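Local coordinates for protein Kif13b (Mus musculus, PDB 5B64) that is a kinesin-3 motor protein that carries cargo along microtubules, and whose fragment here, probably from the stalk, binds a partner protein, at residues Y30-L35 against D116-E121; Y95-E100 against S110-A115. One frame throughout, in Å; residues are numbered along the deposited sequence.

Contact 1. Residues Y30-L35 against D116-E121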
ATOM      1  N   TYR B  30     -12.761  -8.676  -7.541  1.00 58.94           N
ATOM      2  CA  TYR B  30     -12.393  -7.869  -8.688  1.00 59.01           C
ATOM      3  C   TYR B  30     -11.770  -6.533  -8.238  1.00 63.23           C
ATOM      4  O   TYR B  30     -10.727  -6.095  -8.768  1.00 57.41           O
ATOM      5  CB  TYR B  30     -13.624  -7.627  -9.569  1.00 57.97           C
ATOM      6  CG  TYR B  30     -13.377  -6.590 -10.623  1.00 59.63           C
ATOM      7  CD1 TYR B  30     -13.874  -5.295 -10.486  1.00 57.80           C
ATOM      8  CD2 TYR B  30     -12.609  -6.889 -11.745  1.00 55.73           C
ATOM      9  CE1 TYR B  30     -13.614  -4.320 -11.467  1.00 54.81           C
ATOM     10  CE2 TYR B  30     -12.358  -5.933 -12.710  1.00 56.56           C
ATOM     11  CZ  TYR B  30     -12.860  -4.659 -12.564  1.00 55.98           C
ATOM     12  OH  TYR B  30     -12.596  -3.726 -13.528  1.00 71.35           O
ATOM     13  N   ILE B  31     -12.429  -5.887  -7.275  1.00 55.79           N
ATOM     14  CA  ILE B  31     -11.968  -4.617  -6.750  1.00 60.25           C
ATOM     15  C   ILE B  31     -10.618  -4.809  -6.090  1.00 62.03           C
ATOM     16  O   ILE B  31      -9.705  -3.983  -6.233  1.00 63.17           O
ATOM     17  CB  ILE B  31     -12.944  -4.077  -5.713  1.00 62.35           C
ATOM     18  CG1 ILE B  31     -14.283  -3.770  -6.380  1.00 57.09           C
ATOM     19  CG2 ILE B  31     -12.370  -2.853  -5.039  1.00 65.45           C
ATOM     20  CD1 ILE B  31     -15.340  -3.395  -5.432  1.00 47.90           C
ATOM     21  N   ALA B  32     -10.494  -5.919  -5.374  1.00 55.08           N
ATOM     22  CA  ALA B  32      -9.242  -6.252  -4.735  1.00 54.45           C
ATOM     23  C   ALA B  32      -8.148  -6.382  -5.797  1.00 60.15           C
ATOM     24  O   ALA B  32      -7.026  -5.908  -5.619  1.00 70.64           O
ATOM     25  CB  ALA B  32      -9.385  -7.516  -3.939  1.00 44.66           C
ATOM     26  N   GLU B  33      -8.478  -6.989  -6.924  1.00 58.61           N
ATOM     27  CA  GLU B  33      -7.488  -7.148  -7.983  1.00 62.81           C
ATOM     28  C   GLU B  33      -7.099  -5.789  -8.569  1.00 64.77           C
ATOM     29  O   GLU B  33      -5.921  -5.539  -8.847  1.00 66.06           O
ATOM     30  CB  GLU B  33      -8.012  -8.091  -9.084  1.00 60.90           C
ATOM     31  CG  GLU B  33      -6.960  -8.516 -10.093  1.00 75.99           C
ATOM     32  CD  GLU B  33      -5.909  -9.463  -9.510  1.00 97.13           C
ATOM     33  OE1 GLU B  33      -6.214 -10.203  -8.540  1.00106.10           O
ATOM     34  OE2 GLU B  33      -4.772  -9.473 -10.034  1.00103.01           O
ATOM     35  N   GLU B  34      -8.094  -4.923  -8.757  1.00 63.84           N
ATOM     36  CA  GLU B  34      -7.866  -3.610  -9.357  1.00 70.14           C
ATOM     37  C   GLU B  34      -6.936  -2.770  -8.488  1.00 72.10           C
ATOM     38  O   GLU B  34      -6.078  -2.023  -8.990  1.00 67.79           O
ATOM     39  CB  GLU B  34      -9.191  -2.867  -9.562  1.00 70.49           C
ATOM     40  CG  GLU B  34     -10.039  -3.372 -10.724  1.00 74.31           C
ATOM     41  CD  GLU B  34      -9.299  -3.319 -12.054  1.00 86.78           C
ATOM     42  OE1 GLU B  34      -9.250  -2.235 -12.686  1.00 92.84           O
ATOM     43  OE2 GLU B  34      -8.763  -4.368 -12.466  1.00 90.07           O
ATOM     44  N   LEU B  35      -7.107  -2.906  -7.176  1.00 69.31           N
ATOM     45  CA  LEU B  35      -6.396  -2.054  -6.243  1.00 64.95           C
ATOM     46  C   LEU B  35      -5.037  -2.634  -5.910  1.00 68.48           C
ATOM     47  O   LEU B  35      -4.280  -2.064  -5.116  1.00 70.85           O
ATOM     48  CB  LEU B  35      -7.234  -1.806  -4.997  1.00 61.49           C
ATOM     49  CG  LEU B  35      -8.477  -0.951  -5.252  1.00 62.72           C
ATOM     50  CD1 LEU B  35      -8.721  -0.091  -4.080  1.00 70.80           C
ATOM     51  CD2 LEU B  35      -8.320  -0.072  -6.465  1.00 65.29           C
ATOM     52  N   ASP B 116      -6.583  -0.911   3.141  1.00 74.00           N
ATOM     53  CA  ASP B 116      -6.858  -2.332   2.951  1.00 66.31           C
ATOM     54  C   ASP B 116      -8.118  -2.830   3.665  1.00 67.67           C
ATOM     55  O   ASP B 116      -8.040  -3.465   4.720  1.00 72.04           O
ATOM     56  CB  ASP B 116      -5.660  -3.141   3.425  1.00 67.19           C
ATOM     57  CG  ASP B 116      -5.679  -4.547   2.907  1.00 72.70           C
ATOM     58  OD1 ASP B 116      -6.706  -4.940   2.320  1.00 70.58           O
ATOM     59  OD2 ASP B 116      -4.667  -5.267   3.084  1.00 75.88           O
ATOM     60  N   PRO B 117      -9.288  -2.552   3.084  1.00 67.59           N
ATOM     61  CA  PRO B 117     -10.526  -3.091   3.660  1.00 66.64           C
ATOM     62  C   PRO B 117     -10.740  -4.552   3.237  1.00 65.86           C
ATOM     63  O   PRO B 117     -11.790  -5.143   3.536  1.00 68.80           O
ATOM     64  CB  PRO B 117     -11.607  -2.187   3.048  1.00 58.72           C
ATOM     65  CG  PRO B 117     -11.018  -1.768   1.709  1.00 54.48           C
ATOM     66  CD  PRO B 117      -9.529  -1.680   1.914  1.00 60.40           C
ATOM     67  N   PHE B 118      -9.753  -5.123   2.546  1.00 57.03           N
ATOM     68  CA  PHE B 118      -9.922  -6.432   1.912  1.00 61.51           C
ATOM     69  C   PHE B 118      -9.497  -7.594   2.822  1.00 64.89           C
ATOM     70  O   PHE B 118      -9.964  -8.732   2.671  1.00 63.91           O
ATOM     71  CB  PHE B 118      -9.169  -6.501   0.573  1.00 60.21           C
ATOM     72  CG  PHE B 118      -9.542  -5.413  -0.405  1.00 68.17           C
ATOM     73  CD1 PHE B 118      -8.737  -4.275  -0.544  1.00 68.89           C
ATOM     74  CD2 PHE B 118     -10.695  -5.521  -1.197  1.00 66.47           C
ATOM     75  CE1 PHE B 118      -9.082  -3.264  -1.446  1.00 66.55           C
ATOM     76  CE2 PHE B 118     -11.041  -4.505  -2.103  1.00 58.48           C
ATOM     77  CZ  PHE B 118     -10.234  -3.385  -2.228  1.00 60.93           C
ATOM     78  N   TYR B 119      -8.618  -7.309   3.770  1.00 60.24           N
ATOM     79  CA  TYR B 119      -8.099  -8.359   4.633  1.00 67.73           C
ATOM     80  C   TYR B 119      -7.730  -7.766   5.999  1.00 70.43           C
ATOM     81  O   TYR B 119      -7.351  -6.604   6.097  1.00 80.48           O
ATOM     82  CB  TYR B 119      -6.903  -9.042   3.940  1.00 64.85           C
ATOM     83  CG  TYR B 119      -6.233 -10.121   4.743  1.00 68.29           C
ATOM     84  CD1 TYR B 119      -6.735 -11.428   4.760  1.00 69.91           C
ATOM     85  CD2 TYR B 119      -5.095  -9.844   5.495  1.00 71.19           C
ATOM     86  CE1 TYR B 119      -6.116 -12.422   5.509  1.00 73.17           C
ATOM     87  CE2 TYR B 119      -4.476 -10.833   6.253  1.00 74.35           C
ATOM     88  CZ  TYR B 119      -4.983 -12.114   6.248  1.00 75.95           C
ATOM     89  OH  TYR B 119      -4.354 -13.081   6.989  1.00 82.16           O
ATOM     90  N   ASP B 120      -7.872  -8.547   7.059  1.00 64.92           N
ATOM     91  CA  ASP B 120      -7.629  -8.021   8.391  1.00 70.34           C
ATOM     92  C   ASP B 120      -6.363  -8.582   9.034  1.00 81.81           C
ATOM     93  O   ASP B 120      -6.276  -9.778   9.315  1.00 84.94           O
ATOM     94  CB  ASP B 120      -8.865  -8.216   9.270  1.00 68.20           C
ATOM     95  CG  ASP B 120     -10.028  -7.323   8.835  1.00 89.47           C
ATOM     96  OD1 ASP B 120      -9.778  -6.356   8.068  1.00 90.77           O
ATOM     97  OD2 ASP B 120     -11.182  -7.572   9.251  1.00 78.22           O
ATOM     98  N   GLU B 121      -5.385  -7.701   9.247  1.00 87.12           N
ATOM     99  CA  GLU B 121      -4.082  -8.082   9.804  1.00 93.67           C
ATOM    100  C   GLU B 121      -4.205  -8.850  11.117  1.00102.86           C
ATOM    101  O   GLU B 121      -3.473  -9.818  11.330  1.00108.09           O
ATOM    102  CB  GLU B 121      -3.165  -6.859   9.970  1.00 84.95           C
TER
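I31 presents one branch of its side chain to the rim of the F118 ring: CG2, placed anti to the backbone N, lies 3.6 Å from F118 CZ, close to the ring plane. The two side chains meet at about a right angle, a methyl against an aromatic edge. One residue on, A32 occupies a face of the same ring. Its CA sits 3.9 Å from the F118 centroid and 23° off the ring normal, which satisfies a CH-pi contact, and its CB touches F118 CD2 at 3.6 Å. The small side chain lets the ring come up to the helix backbone, where F118 CE2 lies 3.6 Å from A32 N. The geometry is that of an aromatic residue from a loop docked on the last turns of a helix, here 9-34, whose own bonding continues as L35 N donates to I31 O. Beyond the ring, M91 of helix 81-100 also touches F118, and the hydroxyl of Y41 on strand 40-46 bonds to F118 O. The incoming loop is shaped by an Asx turn: D116 OD1 accepts F118 N at 3.1 Å, from the anti side and 27° out of the carboxylate plane, while D116 OD2 forms a salt bridge with R71. P117 CG lies over the rim of the ring face opposite A32, leaving the aromatic group between a proline and a helix. Just past the regular helix, L35 brings CD1 to 4.1 Å from F118 CZ, again at the ring edge near its plane, the two side chains crossing at about a right angle.

Contact 2. Residues Y95-E100 against S110-A115; sequences YQEWKE and SYFKRA
F112 and W98 form an edge-to-face aromatic pair, with the edge of the indole turned toward the phenyl face. The evidence is a centroid separation of 5.1 Å between the five-membered ring of W98 and the ring of F112, with the planes at 68°. W98 CD1 stands 3.9 Å above the plane of the F112 ring, over its centre, and Y111 CD1 lies over the opposite face, so the phenyl is sandwiched between a residue across the contact and its own neighbour in sequence. CB of W98 lies beside the phenyl rim, 3.6 Å from F112 CE1, and with chi1 at -180° the indole extends from it so that CD1 comes over the face. F112 CZ, also on that rim, lies 3.7 Å from E97 O. The polar half of the contact runs alongside. E97 reaches out as an extended chain and Y111 comes from the opposite direction; Y111 OH donates to E97 OE2 over 2.6 Å, and OE2 accepts through its syn lone pair. OE2 lies near the plane of the tyrosine ring, at its edge, although the carboxylate itself is turned 66° from that plane. Both groups have further mates on the partner protein: polar and aromatic side chains bond to E97 OE1, and a basic side chain to Y111 OH, which probably polarises the hydroxyl. With an alanine at E97, the hydroxyl of Y111 would probably lose its acceptor and the two partner-chain groups theirs. The two helices make an antiparallel hairpin, with segment axes 11.6 Å apart at 151°; L94 extends the bed under Y111 along helix 81-100, and E34, ending helix 9-34, borders W98.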
ATOM      1  N   TYR B  95     -12.572   2.132  -4.387  1.00 61.60           N
ATOM      2  CA  TYR B  95     -12.457   1.952  -5.819  1.00 63.47           C
ATOM      3  C   TYR B  95     -12.830   3.214  -6.603  1.00 65.25           C
ATOM      4  O   TYR B  95     -12.098   3.643  -7.496  1.00 63.29           O
ATOM      5  CB  TYR B  95     -13.344   0.789  -6.253  1.00 58.45           C
ATOM      6  CG  TYR B  95     -13.225   0.482  -7.709  1.00 60.17           C
ATOM      7  CD1 TYR B  95     -12.156  -0.266  -8.195  1.00 59.57           C
ATOM      8  CD2 TYR B  95     -14.178   0.942  -8.615  1.00 65.22           C
ATOM      9  CE1 TYR B  95     -12.048  -0.564  -9.555  1.00 62.20           C
ATOM     10  CE2 TYR B  95     -14.069   0.663  -9.976  1.00 67.28           C
ATOM     11  CZ  TYR B  95     -13.002  -0.093 -10.437  1.00 67.57           C
ATOM     12  OH  TYR B  95     -12.896  -0.374 -11.785  1.00 78.19           O
ATOM     13  N   GLN B  96     -13.978   3.798  -6.278  1.00 62.81           N
ATOM     14  CA  GLN B  96     -14.440   4.980  -6.989  1.00 63.43           C
ATOM     15  C   GLN B  96     -13.508   6.141  -6.678  1.00 64.49           C
ATOM     16  O   GLN B  96     -13.247   6.983  -7.525  1.00 67.52           O
ATOM     17  CB  GLN B  96     -15.875   5.319  -6.605  1.00 52.75           C
ATOM     18  CG  GLN B  96     -16.410   6.533  -7.315  1.00 75.97           C
ATOM     19  CD  GLN B  96     -17.832   6.873  -6.888  1.00 87.32           C
ATOM     20  OE1 GLN B  96     -18.170   6.828  -5.699  1.00 90.61           O
ATOM     21  NE2 GLN B  96     -18.676   7.209  -7.860  1.00 93.04           N
ATOM     22  N   GLU B  97     -12.990   6.168  -5.456  1.00 64.69           N
ATOM     23  CA  GLU B  97     -12.012   7.174  -5.086  1.00 66.20           C
ATOM     24  C   GLU B  97     -10.740   7.021  -5.929  1.00 70.96           C
ATOM     25  O   GLU B  97     -10.160   8.004  -6.384  1.00 74.63           O
ATOM     26  CB  GLU B  97     -11.684   7.101  -3.591  1.00 57.75           C
ATOM     27  CG  GLU B  97     -11.121   8.400  -3.064  1.00 61.69           C
ATOM     28  CD  GLU B  97     -10.518   8.294  -1.667  1.00 66.73           C
ATOM     29  OE1 GLU B  97      -9.866   9.281  -1.220  1.00 74.26           O
ATOM     30  OE2 GLU B  97     -10.692   7.239  -1.024  1.00 55.08           O
ATOM     31  N   TRP B  98     -10.316   5.777  -6.126  1.00 65.90           N
ATOM     32  CA  TRP B  98      -9.138   5.469  -6.913  1.00 66.34           C
ATOM     33  C   TRP B  98      -9.313   5.885  -8.371  1.00 67.46           C
ATOM     34  O   TRP B  98      -8.455   6.583  -8.925  1.00 67.82           O
ATOM     35  CB  TRP B  98      -8.842   3.970  -6.815  1.00 71.31           C
ATOM     36  CG  TRP B  98      -7.636   3.533  -7.585  1.00 78.02           C
ATOM     37  CD1 TRP B  98      -6.345   3.918  -7.377  1.00 82.53           C
ATOM     38  CD2 TRP B  98      -7.609   2.605  -8.672  1.00 81.53           C
ATOM     39  NE1 TRP B  98      -5.516   3.290  -8.275  1.00 85.37           N
ATOM     40  CE2 TRP B  98      -6.269   2.483  -9.083  1.00 84.16           C
ATOM     41  CE3 TRP B  98      -8.590   1.870  -9.347  1.00 87.81           C
ATOM     42  CZ2 TRP B  98      -5.884   1.648 -10.132  1.00 89.34           C
ATOM     43  CZ3 TRP B  98      -8.206   1.041 -10.394  1.00 87.72           C
ATOM     44  CH2 TRP B  98      -6.867   0.935 -10.773  1.00 87.71           C
ATOM     45  N   LYS B  99     -10.427   5.453  -8.969  1.00 64.92           N
ATOM     46  CA  LYS B  99     -10.777   5.738 -10.370  1.00 68.82           C
ATOM     47  C   LYS B  99     -10.940   7.223 -10.706  1.00 78.04           C
ATOM     48  O   LYS B  99     -10.865   7.616 -11.872  1.00 81.44           O
ATOM     49  CB  LYS B  99     -12.070   5.012 -10.751  1.00 70.80           C
ATOM     50  CG  LYS B  99     -11.850   3.593 -11.210  1.00 76.89           C
ATOM     51  CD  LYS B  99     -10.754   3.575 -12.260  1.00 86.94           C
ATOM     52  CE  LYS B  99     -10.608   2.234 -12.954  1.00 91.76           C
ATOM     53  NZ  LYS B  99      -9.437   2.276 -13.878  1.00 96.49           N
ATOM     54  N   GLU B 100     -11.174   8.040  -9.685  1.00 75.66           N
ATOM     55  CA  GLU B 100     -11.474   9.442  -9.890  1.00 72.05           C
ATOM     56  C   GLU B 100     -10.320  10.321  -9.447  1.00 74.89           C
ATOM     57  O   GLU B 100     -10.330  11.532  -9.686  1.00 76.24           O
ATOM     58  CB  GLU B 100     -12.747   9.819  -9.142  1.00 75.34           C
ATOM     59  CG  GLU B 100     -14.007   9.432  -9.886  1.00 86.49           C
ATOM     60  CD  GLU B 100     -15.259   9.582  -9.040  1.00 96.76           C
ATOM     61  OE1 GLU B 100     -15.171  10.183  -7.935  1.00 94.59           O
ATOM     62  OE2 GLU B 100     -16.322   9.084  -9.484  1.00 98.16           O
ATOM     63  N   SER B 110       0.726   6.571  -1.301  1.00 61.42           N
ATOM     64  CA  SER B 110       0.752   5.881  -0.011  1.00 56.22           C
ATOM     65  C   SER B 110      -0.657   5.620   0.530  1.00 54.21           C
ATOM     66  O   SER B 110      -0.940   4.552   1.072  1.00 51.85           O
ATOM     67  CB  SER B 110       1.570   6.666   1.012  1.00 54.74           C
ATOM     68  OG  SER B 110       1.750   5.907   2.206  1.00 58.44           O
ATOM     69  N   TYR B 111      -1.534   6.607   0.371  1.00 50.50           N
ATOM     70  CA  TYR B 111      -2.898   6.467   0.808  1.00 49.01           C
ATOM     71  C   TYR B 111      -3.545   5.204   0.218  1.00 59.38           C
ATOM     72  O   TYR B 111      -4.109   4.405   0.948  1.00 71.24           O
ATOM     73  CB  TYR B 111      -3.715   7.730   0.505  1.00 53.95           C
ATOM     74  CG  TYR B 111      -5.201   7.487   0.657  1.00 67.86           C
ATOM     75  CD1 TYR B 111      -5.953   6.987  -0.406  1.00 65.84           C
ATOM     76  CD2 TYR B 111      -5.843   7.706   1.873  1.00 69.03           C
ATOM     77  CE1 TYR B 111      -7.289   6.732  -0.272  1.00 66.90           C
ATOM     78  CE2 TYR B 111      -7.196   7.459   2.013  1.00 67.82           C
ATOM     79  CZ  TYR B 111      -7.916   6.971   0.934  1.00 67.65           C
ATOM     80  OH  TYR B 111      -9.268   6.708   1.042  1.00 66.03           O
ATOM     81  N   PHE B 112      -3.459   5.026  -1.095  1.00 65.21           N
ATOM     82  CA  PHE B 112      -4.021   3.835  -1.736  1.00 65.24           C
ATOM     83  C   PHE B 112      -3.259   2.558  -1.373  1.00 70.28           C
ATOM     84  O   PHE B 112      -3.866   1.490  -1.233  1.00 69.79           O
ATOM     85  CB  PHE B 112      -4.162   4.013  -3.268  1.00 54.19           C
ATOM     86  CG  PHE B 112      -5.247   4.991  -3.655  1.00 59.65           C
ATOM     87  CD1 PHE B 112      -6.592   4.642  -3.540  1.00 57.58           C
ATOM     88  CD2 PHE B 112      -4.931   6.283  -4.065  1.00 60.08           C
ATOM     89  CE1 PHE B 112      -7.603   5.564  -3.853  1.00 59.48           C
ATOM     90  CE2 PHE B 112      -5.941   7.216  -4.397  1.00 56.84           C
ATOM     91  CZ  PHE B 112      -7.279   6.854  -4.286  1.00 56.36           C
ATOM     92  N   LYS B 113      -1.941   2.662  -1.206  1.00 68.25           N
ATOM     93  CA  LYS B 113      -1.152   1.480  -0.873  1.00 67.27           C
ATOM     94  C   LYS B 113      -1.574   0.916   0.485  1.00 63.87           C
ATOM     95  O   LYS B 113      -1.707  -0.295   0.652  1.00 60.22           O
ATOM     96  CB  LYS B 113       0.355   1.780  -0.871  1.00 68.87           C
ATOM     97  CG  LYS B 113       1.199   0.561  -0.449  1.00 79.33           C
ATOM     98  CD  LYS B 113       2.662   0.915  -0.162  1.00 89.45           C
ATOM     99  CE  LYS B 113       3.065   0.673   1.313  1.00 93.79           C
ATOM    100  NZ  LYS B 113       3.540  -0.724   1.650  1.00 93.44           N
ATOM    101  N   ARG B 114      -1.785   1.808   1.448  1.00 58.74           N
ATOM    102  CA  ARG B 114      -2.045   1.407   2.814  1.00 49.52           C
ATOM    103  C   ARG B 114      -3.505   1.047   3.074  1.00 60.60           C
ATOM    104  O   ARG B 114      -3.795   0.349   4.042  1.00 72.71           O
ATOM    105  CB  ARG B 114      -1.578   2.499   3.788  1.00 43.93           C
ATOM    106  CG  ARG B 114      -0.111   2.751   3.726  1.00 49.51           C
ATOM    107  CD  ARG B 114       0.369   3.646   4.832  1.00 57.73           C
ATOM    108  NE  ARG B 114       0.550   2.970   6.119  1.00 58.95           N
ATOM    109  CZ  ARG B 114       1.595   2.208   6.438  1.00 59.20           C
ATOM    110  NH1 ARG B 114       2.563   1.965   5.549  1.00 47.89           N
ATOM    111  NH2 ARG B 114       1.665   1.670   7.652  1.00 63.45           N
ATOM    112  N   ALA B 115      -4.424   1.512   2.227  1.00 67.17           N
ATOM    113  CA  ALA B 115      -5.840   1.302   2.492  1.00 68.99           C
ATOM    114  C   ALA B 115      -6.269  -0.114   2.121  1.00 76.14           C
ATOM    115  O   ALA B 115      -6.333  -0.469   0.940  1.00 80.83           O
ATOM    116  CB  ALA B 115      -6.715   2.366   1.779  1.00 49.39           C
TER

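In the fold
Helix 9-34 runs from the N-terminal end to the residues 30-35 of contact 1, after which the chain builds the three-stranded antiparallel sheet and enters helix 81-100. The end of that helix meets helix 106-114 across a short connection, and contact 2 closes this small loop, its nearest ends 10 positions apart. Contact 1 closes a much larger one, whose ends are 81 positions apart, which contains the whole of contact 2. A115 leads directly into D116, so the second segments are consecutive. The first segments also meet: L35 CD2 lies 3.5 Å from W98 CE3. With centres about 11 Å apart, the contacts tie helices 9-34, 81-100 and 106-114 together with the loop 116-121.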